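PDB 5JBL: prohead core protein protease, which serves as the serine protease of the bacteriophage T4 prohead core, activated by self-cleavage once the prohead is assembled, and cuts many prohead proteins after L/I-X-E motifs. Local coordinates for residues P23-G31 / Q65-Y76; E101-V110 / W154-L163. The protein carries 3 engineered substitutions. All coordinates share one frame; numbering follows the deposited sequence.

Contact 1. Residues P23-G31 / Q65-Y76; sequences PQLLIETWG and QAEVVNRNKRLY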
loop_
_atom_site.group_PDB
_atom_site.type_symbol
_atom_site.label_atom_id
_atom_site.label_comp_id
_atom_site.label_asym_id
_atom_site.label_seq_id
_atom_site.Cartn_x
_atom_site.Cartn_y
_atom_site.Cartn_z
ATOM N N PRO C 23 -13.047 15.131 -29.678
ATOM C CA PRO C 23 -11.923 14.306 -29.201
ATOM C C PRO C 23 -12.208 13.633 -27.865
ATOM O O PRO C 23 -12.697 14.255 -26.916
ATOM C CB PRO C 23 -10.764 15.302 -29.076
ATOM C CG PRO C 23 -11.387 16.629 -29.000
ATOM C CD PRO C 23 -12.688 16.558 -29.737
ATOM N N GLN C 24 -11.855 12.353 -27.791
ATOM C CA GLN C 24 -12.128 11.532 -26.622
ATOM C C GLN C 24 -10.907 10.674 -26.315
ATOM O O GLN C 24 -10.000 10.528 -27.136
ATOM C CB GLN C 24 -13.372 10.662 -26.869
ATOM C CG GLN C 24 -13.163 9.588 -27.931
ATOM C CD GLN C 24 -14.382 8.688 -28.120
ATOM O OE1 GLN C 24 -15.256 8.986 -28.934
ATOM N NE2 GLN C 24 -14.436 7.582 -27.382
ATOM N N LEU C 25 -10.883 10.122 -25.109
ATOM C CA LEU C 25 -9.859 9.153 -24.756
ATOM C C LEU C 25 -10.138 7.855 -25.495
ATOM O O LEU C 25 -11.242 7.316 -25.405
ATOM C CB LEU C 25 -9.855 8.912 -23.244
ATOM C CG LEU C 25 -8.872 7.885 -22.670
ATOM C CD1 LEU C 25 -7.423 8.366 -22.798
ATOM C CD2 LEU C 25 -9.198 7.508 -21.217
ATOM N N LEU C 26 -9.140 7.357 -26.220
ATOM C CA LEU C 26 -9.221 6.108 -26.975
ATOM C C LEU C 26 -8.230 5.127 -26.354
ATOM O O LEU C 26 -7.013 5.353 -26.404
ATOM C CB LEU C 26 -8.913 6.351 -28.454
ATOM C CG LEU C 26 -9.843 7.298 -29.197
ATOM C CD1 LEU C 26 -9.277 7.669 -30.587
ATOM C CD2 LEU C 26 -11.246 6.688 -29.300
ATOM N N ILE C 27 -8.750 4.056 -25.752
ATOM C CA ILE C 27 -7.945 2.990 -25.160
ATOM C C ILE C 27 -8.110 1.741 -26.010
ATOM O O ILE C 27 -9.235 1.316 -26.278
ATOM C CB ILE C 27 -8.370 2.706 -23.708
ATOM C CG1 ILE C 27 -8.209 3.965 -22.856
ATOM C CG2 ILE C 27 -7.555 1.535 -23.126
ATOM C CD1 ILE C 27 -8.447 3.721 -21.378
ATOM N N GLU C 28 -6.996 1.135 -26.411
ATOM C CA GLU C 28 -7.050 -0.048 -27.257
ATOM C C GLU C 28 -6.278 -1.174 -26.600
ATOM O O GLU C 28 -5.260 -0.933 -25.959
ATOM C CB GLU C 28 -6.453 0.221 -28.634
ATOM C CG GLU C 28 -6.822 1.562 -29.242
ATOM C CD GLU C 28 -8.298 1.692 -29.593
ATOM O OE1 GLU C 28 -9.010 0.665 -29.657
ATOM O OE2 GLU C 28 -8.750 2.837 -29.803
ATOM N N THR C 29 -6.768 -2.400 -26.750
ATOM C CA THR C 29 -5.984 -3.579 -26.419
ATOM C C THR C 29 -5.450 -4.195 -27.709
ATOM O O THR C 29 -6.128 -4.197 -28.742
ATOM C CB THR C 29 -6.817 -4.593 -25.634
ATOM O OG1 THR C 29 -7.987 -4.932 -26.394
ATOM C CG2 THR C 29 -7.230 -4.003 -24.309
ATOM N N TRP C 30 -4.215 -4.686 -27.656
ATOM C CA TRP C 30 -3.539 -5.173 -28.851
ATOM C C TRP C 30 -2.995 -6.593 -28.708
ATOM O O TRP C 30 -2.211 -7.023 -29.558
ATOM C CB TRP C 30 -2.393 -4.238 -29.232
ATOM C CG TRP C 30 -2.799 -2.836 -29.535
ATOM C CD1 TRP C 30 -2.597 -1.736 -28.742
ATOM C CD2 TRP C 30 -3.439 -2.360 -30.726
ATOM N NE1 TRP C 30 -3.083 -0.605 -29.369
ATOM C CE2 TRP C 30 -3.608 -0.962 -30.582
ATOM C CE3 TRP C 30 -3.927 -2.984 -31.886
ATOM C CZ2 TRP C 30 -4.211 -0.177 -31.563
ATOM C CZ3 TRP C 30 -4.529 -2.202 -32.855
ATOM C CH2 TRP C 30 -4.671 -0.809 -32.682
ATOM N N GLY C 31 -3.357 -7.323 -27.663
ATOM C CA GLY C 31 -2.938 -8.706 -27.539
ATOM C C GLY C 31 -1.671 -8.870 -26.734
ATOM O O GLY C 31 -1.213 -7.968 -26.029
ATOM N N GLN C 65 -1.230 -1.716 -34.006
ATOM C CA GLN C 65 -1.433 -2.199 -35.367
ATOM C C GLN C 65 -2.257 -1.215 -36.175
ATOM O O GLN C 65 -3.303 -0.759 -35.709
ATOM C CB GLN C 65 -2.136 -3.545 -35.374
ATOM C CG GLN C 65 -1.343 -4.640 -34.724
ATOM C CD GLN C 65 -2.055 -5.957 -34.807
ATOM O OE1 GLN C 65 -2.950 -6.234 -34.013
ATOM N NE2 GLN C 65 -1.696 -6.765 -35.799
ATOM N N ALA C 66 -1.800 -0.930 -37.397
ATOM C CA ALA C 66 -2.509 -0.099 -38.355
ATOM C C ALA C 66 -3.279 -0.970 -39.338
ATOM O O ALA C 66 -2.953 -2.141 -39.553
ATOM C CB ALA C 66 -1.531 0.794 -39.133
ATOM N N GLU C 67 -4.322 -0.376 -39.917
ATOM C CA GLU C 67 -5.030 -0.930 -41.076
ATOM C C GLU C 67 -5.691 -2.268 -40.765
ATOM O O GLU C 67 -5.888 -3.093 -41.657
ATOM C CB GLU C 67 -4.092 -1.069 -42.277
ATOM C CG GLU C 67 -3.493 0.238 -42.759
ATOM C CD GLU C 67 -4.521 1.164 -43.392
ATOM O OE1 GLU C 67 -5.589 0.678 -43.832
ATOM O OE2 GLU C 67 -4.252 2.384 -43.460
ATOM N N VAL C 68 -6.032 -2.509 -39.503
ATOM C CA VAL C 68 -6.815 -3.680 -39.134
ATOM C C VAL C 68 -7.908 -3.255 -38.164
ATOM O O VAL C 68 -7.732 -2.329 -37.368
ATOM C CB VAL C 68 -5.943 -4.797 -38.526
ATOM C CG1 VAL C 68 -5.010 -5.366 -39.577
ATOM C CG2 VAL C 68 -5.159 -4.280 -37.354
ATOM N N VAL C 69 -9.060 -3.916 -38.259
ATOM C CA VAL C 69 -10.119 -3.715 -37.277
ATOM C C VAL C 69 -9.717 -4.416 -35.985
ATOM O O VAL C 69 -9.565 -5.643 -35.954
ATOM C CB VAL C 69 -11.461 -4.236 -37.809
ATOM C CG1 VAL C 69 -12.574 -4.026 -36.774
ATOM C CG2 VAL C 69 -11.803 -3.548 -39.112
ATOM N N ASN C 70 -9.525 -3.639 -34.913
ATOM C CA ASN C 70 -9.005 -4.196 -33.672
ATOM C C ASN C 70 -10.156 -4.691 -32.792
ATOM O O ASN C 70 -11.321 -4.713 -33.202
ATOM C CB ASN C 70 -8.099 -3.191 -32.945
ATOM C CG ASN C 70 -8.845 -1.988 -32.352
ATOM O OD1 ASN C 70 -10.070 -1.953 -32.269
ATOM N ND2 ASN C 70 -8.072 -1.000 -31.904
ATOM N N ARG C 71 -9.834 -5.077 -31.557
ATOM C CA ARG C 71 -10.845 -5.665 -30.681
ATOM C C ARG C 71 -11.950 -4.677 -30.327
ATOM O O ARG C 71 -13.092 -5.090 -30.105
ATOM C CB ARG C 71 -10.194 -6.193 -29.403
ATOM C CG ARG C 71 -9.167 -7.292 -29.604
ATOM C CD ARG C 71 -8.377 -7.528 -28.315
ATOM N NE ARG C 71 -7.437 -8.641 -28.425
ATOM C CZ ARG C 71 -6.772 -9.159 -27.397
ATOM N NH1 ARG C 71 -6.943 -8.663 -26.177
ATOM N NH2 ARG C 71 -5.939 -10.177 -27.585
ATOM N N ASN C 72 -11.643 -3.376 -30.274
ATOM C CA ASN C 72 -12.659 -2.354 -30.030
ATOM C C ASN C 72 -13.420 -1.955 -31.288
ATOM O O ASN C 72 -14.124 -0.941 -31.262
ATOM C CB ASN C 72 -12.027 -1.094 -29.425
ATOM C CG ASN C 72 -11.787 -1.207 -27.942
ATOM O OD1 ASN C 72 -12.469 -1.950 -27.238
ATOM N ND2 ASN C 72 -10.820 -0.446 -27.450
ATOM N N LYS C 73 -13.285 -2.704 -32.385
ATOM C CA LYS C 73 -13.950 -2.374 -33.649
ATOM C C LYS C 73 -13.508 -1.005 -34.171
ATOM O O LYS C 73 -14.301 -0.244 -34.734
ATOM C CB LYS C 73 -15.474 -2.439 -33.519
ATOM C CG LYS C 73 -15.989 -3.772 -33.022
ATOM C CD LYS C 73 -15.674 -4.868 -34.019
ATOM C CE LYS C 73 -16.279 -6.207 -33.595
ATOM N NZ LYS C 73 -15.633 -6.750 -32.358
ATOM N N ARG C 74 -12.221 -0.703 -34.011
ATOM C CA ARG C 74 -11.628 0.531 -34.504
ATOM C C ARG C 74 -10.463 0.215 -35.427
ATOM O O ARG C 74 -9.702 -0.724 -35.180
ATOM C CB ARG C 74 -11.132 1.403 -33.345
ATOM C CG ARG C 74 -12.238 1.880 -32.459
ATOM C CD ARG C 74 -11.674 2.404 -31.171
ATOM N NE ARG C 74 -12.742 2.792 -30.264
ATOM C CZ ARG C 74 -12.558 3.085 -28.983
ATOM N NH1 ARG C 74 -11.341 3.024 -28.459
ATOM N NH2 ARG C 74 -13.596 3.447 -28.235
ATOM N N LEU C 75 -10.310 1.017 -36.472
ATOM C CA LEU C 75 -9.215 0.868 -37.414
ATOM C C LEU C 75 -8.393 2.145 -37.397
ATOM O O LEU C 75 -8.949 3.243 -37.537
ATOM C CB LEU C 75 -9.747 0.584 -38.829
ATOM C CG LEU C 75 -8.731 0.327 -39.951
ATOM C CD1 LEU C 75 -9.318 -0.638 -40.961
ATOM C CD2 LEU C 75 -8.310 1.611 -40.659
ATOM N N TYR C 76 -7.065 1.998 -37.256
ATOM C CA TYR C 76 -6.156 3.133 -37.308
ATOM C C TYR C 76 -5.523 3.202 -38.692
ATOM O O TYR C 76 -4.718 2.326 -39.030
ATOM C CB TYR C 76 -5.074 3.007 -36.232
ATOM C CG TYR C 76 -5.567 3.271 -34.832
ATOM C CD1 TYR C 76 -6.408 2.371 -34.187
ATOM C CD2 TYR C 76 -5.197 4.425 -34.158
ATOM C CE1 TYR C 76 -6.875 2.621 -32.908
ATOM C CE2 TYR C 76 -5.648 4.679 -32.893
ATOM C CZ TYR C 76 -6.478 3.779 -32.268
ATOM O OH TYR C 76 -6.912 4.076 -31.002
HETATM O O HOH W 1 -5.158 4.258 -28.405
HETATM O O HOH W 2 -11.661 3.565 -25.673
HETATM O O HOH W 3 -8.816 -2.615 -29.136
HETATM O O HOH W 4 -6.772 -5.566 -31.033
HETATM O O HOH W 5 -10.134 -3.379 -26.125
#

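Contact 2. Residues E101-V110 / W154-L163; sequences ELNAPPRANV and WIPGVASRGL. Engineered in segment 101-110: Ala104 (natural residue His). Engineered in segment 154-163: Ala159 (natural residue Ser).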
loop_
_atom_site.group_PDB
_atom_site.type_symbol
_atom_site.label_atom_id
_atom_site.label_comp_id
_atom_site.label_asym_id
_atom_site.label_seq_id
_atom_site.Cartn_x
_atom_site.Cartn_y
_atom_site.Cartn_z
ATOM N N GLU C 101 1.678 1.813 -17.333
ATOM C CA GLU C 101 1.155 1.355 -16.056
ATOM C C GLU C 101 0.714 -0.099 -16.153
ATOM O O GLU C 101 0.734 -0.712 -17.216
ATOM C CB GLU C 101 -0.008 2.242 -15.606
ATOM C CG GLU C 101 0.371 3.729 -15.523
ATOM C CD GLU C 101 -0.762 4.642 -15.028
ATOM O OE1 GLU C 101 -1.642 4.186 -14.263
ATOM O OE2 GLU C 101 -0.773 5.838 -15.406
ATOM N N LEU C 102 0.319 -0.647 -15.015
ATOM C CA LEU C 102 -0.315 -1.955 -14.945
ATOM C C LEU C 102 -1.806 -1.695 -14.760
ATOM O O LEU C 102 -2.192 -1.050 -13.783
ATOM C CB LEU C 102 0.260 -2.777 -13.789
ATOM C CG LEU C 102 -0.335 -4.163 -13.487
ATOM C CD1 LEU C 102 -0.271 -5.037 -14.724
ATOM C CD2 LEU C 102 0.448 -4.813 -12.353
ATOM N N ASN C 103 -2.618 -2.156 -15.728
ATOM C CA ASN C 103 -4.011 -1.749 -15.971
ATOM C C ASN C 103 -4.048 -0.422 -16.711
ATOM O O ASN C 103 -3.277 0.489 -16.388
ATOM C CB ASN C 103 -4.823 -1.618 -14.675
ATOM C CG ASN C 103 -5.007 -2.937 -13.975
ATOM O OD1 ASN C 103 -5.156 -3.972 -14.623
ATOM N ND2 ASN C 103 -4.984 -2.915 -12.643
ATOM N N ALA C 104 -4.948 -0.291 -17.690
ATOM C CA ALA C 104 -5.075 0.959 -18.424
ATOM C C ALA C 104 -6.149 1.803 -17.746
ATOM O O ALA C 104 -7.338 1.472 -17.844
ATOM C CB ALA C 104 -5.425 0.702 -19.883
ATOM N N PRO C 105 -5.790 2.885 -17.071
ATOM C CA PRO C 105 -6.779 3.687 -16.352
ATOM C C PRO C 105 -7.481 4.651 -17.292
ATOM O O PRO C 105 -6.990 4.930 -18.400
ATOM C CB PRO C 105 -5.919 4.434 -15.323
ATOM C CG PRO C 105 -4.619 4.647 -16.046
ATOM C CD PRO C 105 -4.416 3.398 -16.895
ATOM N N PRO C 106 -8.642 5.187 -16.895
ATOM C CA PRO C 106 -9.373 6.104 -17.784
ATOM C C PRO C 106 -8.817 7.525 -17.764
ATOM O O PRO C 106 -9.493 8.488 -17.413
ATOM C CB PRO C 106 -10.800 6.019 -17.228
ATOM C CG PRO C 106 -10.586 5.844 -15.754
ATOM C CD PRO C 106 -9.355 4.974 -15.619
ATOM N N ARG C 107 -7.538 7.660 -18.087
ATOM C CA ARG C 107 -6.939 8.982 -18.183
ATOM C C ARG C 107 -5.882 8.915 -19.268
ATOM O O ARG C 107 -5.420 7.833 -19.636
ATOM C CB ARG C 107 -6.395 9.481 -16.839
ATOM C CG ARG C 107 -5.688 8.459 -16.023
ATOM C CD ARG C 107 -5.281 8.994 -14.635
ATOM N NE ARG C 107 -4.870 7.863 -13.807
ATOM C CZ ARG C 107 -3.731 7.200 -13.974
ATOM N NH1 ARG C 107 -2.888 7.568 -14.940
ATOM N NH2 ARG C 107 -3.447 6.153 -13.196
ATOM N N ALA C 108 -5.549 10.073 -19.827
ATOM C CA ALA C 108 -4.616 10.129 -20.951
ATOM C C ALA C 108 -3.148 10.105 -20.539
ATOM O O ALA C 108 -2.299 9.703 -21.345
ATOM C CB ALA C 108 -4.885 11.382 -21.781
ATOM N N ASN C 109 -2.835 10.532 -19.322
ATOM C CA ASN C 109 -1.478 10.696 -18.818
ATOM C C ASN C 109 -1.062 9.498 -17.967
ATOM O O ASN C 109 -1.887 8.878 -17.297
ATOM C CB ASN C 109 -1.407 11.972 -17.971
ATOM C CG ASN C 109 -2.398 11.938 -16.792
ATOM O OD1 ASN C 109 -3.622 11.938 -16.990
ATOM N ND2 ASN C 109 -1.870 11.894 -15.566
ATOM N N VAL C 110 0.229 9.174 -17.987
ATOM C CA VAL C 110 0.742 8.161 -17.071
ATOM C C VAL C 110 1.000 8.802 -15.715
ATOM O O VAL C 110 1.454 9.951 -15.618
ATOM C CB VAL C 110 2.009 7.478 -17.631
ATOM C CG1 VAL C 110 3.078 8.488 -17.934
ATOM C CG2 VAL C 110 2.573 6.484 -16.628
ATOM N N TRP C 154 2.846 -15.353 -16.028
ATOM C CA TRP C 154 1.884 -14.529 -16.748
ATOM C C TRP C 154 2.465 -14.001 -18.057
ATOM O O TRP C 154 3.598 -13.506 -18.103
ATOM C CB TRP C 154 1.449 -13.344 -15.881
ATOM C CG TRP C 154 0.310 -12.529 -16.465
ATOM C CD1 TRP C 154 -0.769 -13.014 -17.147
ATOM C CD2 TRP C 154 0.139 -11.098 -16.411
ATOM N NE1 TRP C 154 -1.605 -11.984 -17.511
ATOM C CE2 TRP C 154 -1.078 -10.799 -17.070
ATOM C CE3 TRP C 154 0.890 -10.049 -15.867
ATOM C CZ2 TRP C 154 -1.550 -9.501 -17.212
ATOM C CZ3 TRP C 154 0.414 -8.753 -15.993
ATOM C CH2 TRP C 154 -0.792 -8.485 -16.668
ATOM N N ILE C 155 1.685 -14.105 -19.124
ATOM C CA ILE C 155 1.999 -13.400 -20.363
ATOM C C ILE C 155 1.026 -12.231 -20.487
ATOM O O ILE C 155 -0.164 -12.429 -20.791
ATOM C CB ILE C 155 1.945 -14.318 -21.590
ATOM C CG1 ILE C 155 2.998 -15.420 -21.450
ATOM C CG2 ILE C 155 2.152 -13.494 -22.872
ATOM C CD1 ILE C 155 2.973 -16.435 -22.569
ATOM N N PRO C 156 1.476 -11.011 -20.281
ATOM C CA PRO C 156 0.558 -9.872 -20.297
ATOM C C PRO C 156 0.097 -9.505 -21.694
ATOM O O PRO C 156 0.794 -9.728 -22.689
ATOM C CB PRO C 156 1.393 -8.740 -19.689
ATOM C CG PRO C 156 2.819 -9.145 -19.942
ATOM C CD PRO C 156 2.845 -10.634 -19.890
ATOM N N GLY C 157 -1.095 -8.898 -21.746
ATOM C CA GLY C 157 -1.502 -8.140 -22.910
ATOM C C GLY C 157 -0.996 -6.718 -22.793
ATOM O O GLY C 157 -0.502 -6.287 -21.737
ATOM N N VAL C 158 -1.088 -5.975 -23.894
ATOM C CA VAL C 158 -0.719 -4.567 -23.853
ATOM C C VAL C 158 -1.905 -3.739 -24.325
ATOM O O VAL C 158 -2.754 -4.192 -25.099
ATOM C CB VAL C 158 0.550 -4.230 -24.671
ATOM C CG1 VAL C 158 1.761 -4.900 -24.048
ATOM C CG2 VAL C 158 0.379 -4.615 -26.165
ATOM N N ALA C 159 -1.963 -2.513 -23.825
ATOM C CA ALA C 159 -2.969 -1.550 -24.234
ATOM C C ALA C 159 -2.284 -0.227 -24.502
ATOM O O ALA C 159 -1.293 0.110 -23.842
ATOM C CB ALA C 159 -4.049 -1.344 -23.143
ATOM N N SER C 160 -2.835 0.534 -25.446
ATOM C CA SER C 160 -2.372 1.891 -25.702
ATOM C C SER C 160 -3.463 2.868 -25.294
ATOM O O SER C 160 -4.636 2.502 -25.197
ATOM C CB SER C 160 -1.990 2.094 -27.183
ATOM O OG SER C 160 -3.100 1.856 -28.051
ATOM N N ARG C 161 -3.052 4.108 -25.020
ATOM C CA ARG C 161 -3.950 5.216 -24.717
ATOM C C ARG C 161 -3.690 6.382 -25.664
ATOM O O ARG C 161 -2.542 6.679 -26.006
ATOM C CB ARG C 161 -3.785 5.692 -23.263
ATOM C CG ARG C 161 -4.160 4.676 -22.203
ATOM C CD ARG C 161 -4.112 5.309 -20.823
ATOM N NE ARG C 161 -2.961 4.861 -20.062
ATOM C CZ ARG C 161 -2.461 5.491 -19.009
ATOM N NH1 ARG C 161 -2.995 6.633 -18.593
ATOM N NH2 ARG C 161 -1.416 4.975 -18.377
ATOM N N GLY C 162 -4.751 7.059 -26.082
ATOM C CA GLY C 162 -4.541 8.205 -26.941
ATOM C C GLY C 162 -5.770 9.083 -26.947
ATOM O O GLY C 162 -6.778 8.777 -26.305
ATOM N N LEU C 163 -5.679 10.180 -27.702
ATOM C CA LEU C 163 -6.755 11.151 -27.820
ATOM C C LEU C 163 -7.115 11.317 -29.286
ATOM O O LEU C 163 -6.240 11.582 -30.116
ATOM C CB LEU C 163 -6.355 12.507 -27.226
ATOM C CG LEU C 163 -6.026 12.507 -25.732
ATOM C CD1 LEU C 163 -5.347 13.810 -25.336
ATOM C CD2 LEU C 163 -7.285 12.271 -24.905
#

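Contact 1. Residues P23-G31 / Q65-Y76
Glu28 lies opposite Asn72, their CA atoms 6.7 Å apart, and the extended chain of 24-29 runs past a type I turn, Asn70 to Lys73, that leads into strand 74-75. Water bridges the two backbones here, one molecule joining Thr29 O to Arg71 N. The side chain of Glu28, bent at its second torsion (chi2 -67°), turns its carboxylate into a polar socket where four donors grip it. Asn70 ND2 at 2.9 Å and Asn72 ND2 at 3.1 Å reach OE1 of Glu28 from opposite faces of the carboxylate. On OE2 of Glu28, Tyr76 OH donates at 2.5 Å from one face and Arg74 NH1 forms a salt bridge at 2.9 Å from the other. The amides suit this place as N-H donors, and Asn70 also uses OD1 to accept from Arg74 N at 3.0 Å, which braces the turn. Leu26 lays CD2 over one face of the Arg74 guanidinium. Trp30 turns an edge toward the face of Tyr76 (ring planes 62° apart), while Gln65 N lies over one face of the indole and Ser160 takes its NE1. Leu26-Ile27-Glu28 fits the L/I-X-E motif and precedes the inferred autolysis bond Glu28-Thr29, so the socket is consistent with an S1 pocket specific for glutamate, occupied by the N-terminal segment that blocks the catalytic centre.

Contact 2. Residues E101-V110 / W154-L163
Arg161 reaches from strand 157-163 into the loop 101-110, which folds round its guanidinium. CB leaves the strand toward the loop, and a turn at the third torsion (chi3 -107°) swings the far end into place. CD of Arg161 passes 3.1 Å from Arg107 O, and NE is paired with Asp187. CZ of Arg161 lies 3.6 Å from CD of Pro105, whose apolar CH2 groups pack over one face of the guanidinium. At the tip, NH1 of Arg161 donates to two backbone carbonyls, Arg107 O at 2.9 Å in a nearly straight bond (168°) and Asn109 O at 2.8 Å. NH2 of Arg161 makes a longer salt bridge, 3.2 Å, to Glu101 OE2 from above the carboxylate plane. Glu101 is itself clasped by Arg107, whose NH1 and NH2 meet the two oxygens end-on along their syn lone pairs; one carboxylate thus ties both arginines together. Arginine suits the place because its planar group spreads several N-H donors, enough for two carbonyls and two carboxylates. Further along, Ala104 CB and Ala159 CB stand 4.1 Å apart; both are engineered, replacing the active-site His and Ser. Leu102 CD1 touches the edge of Trp154, and both side chains also pack on helix 142-151. Strand 157-168 pairs antiparallel with strands 24-29 and 181-189, with the loop resting on it and two neighbouring subunits touching this region, Trp154 bonding to Gln97 of one.

Contact 2 lies deeper, its centre about 7 Å from that of the chain against about 12 Å for contact 1, though each is only partly buried. Strands 24-29 and 157-168, one from each contact, are antiparallel neighbours in one sheet, joined by Leu26 N to Gly162 O, 2.8 Å. The chemistry is mirrored: in contact 1 a carboxylate is ringed by donors, in contact 2 a guanidinium by acceptors and a proline. Contact 1 holds both residues flanking the probable cleavage point, contact 2 the two substituted catalytic positions. Other subunits touch contact 2 alone, placing the catalytic loop near the pentamer interface.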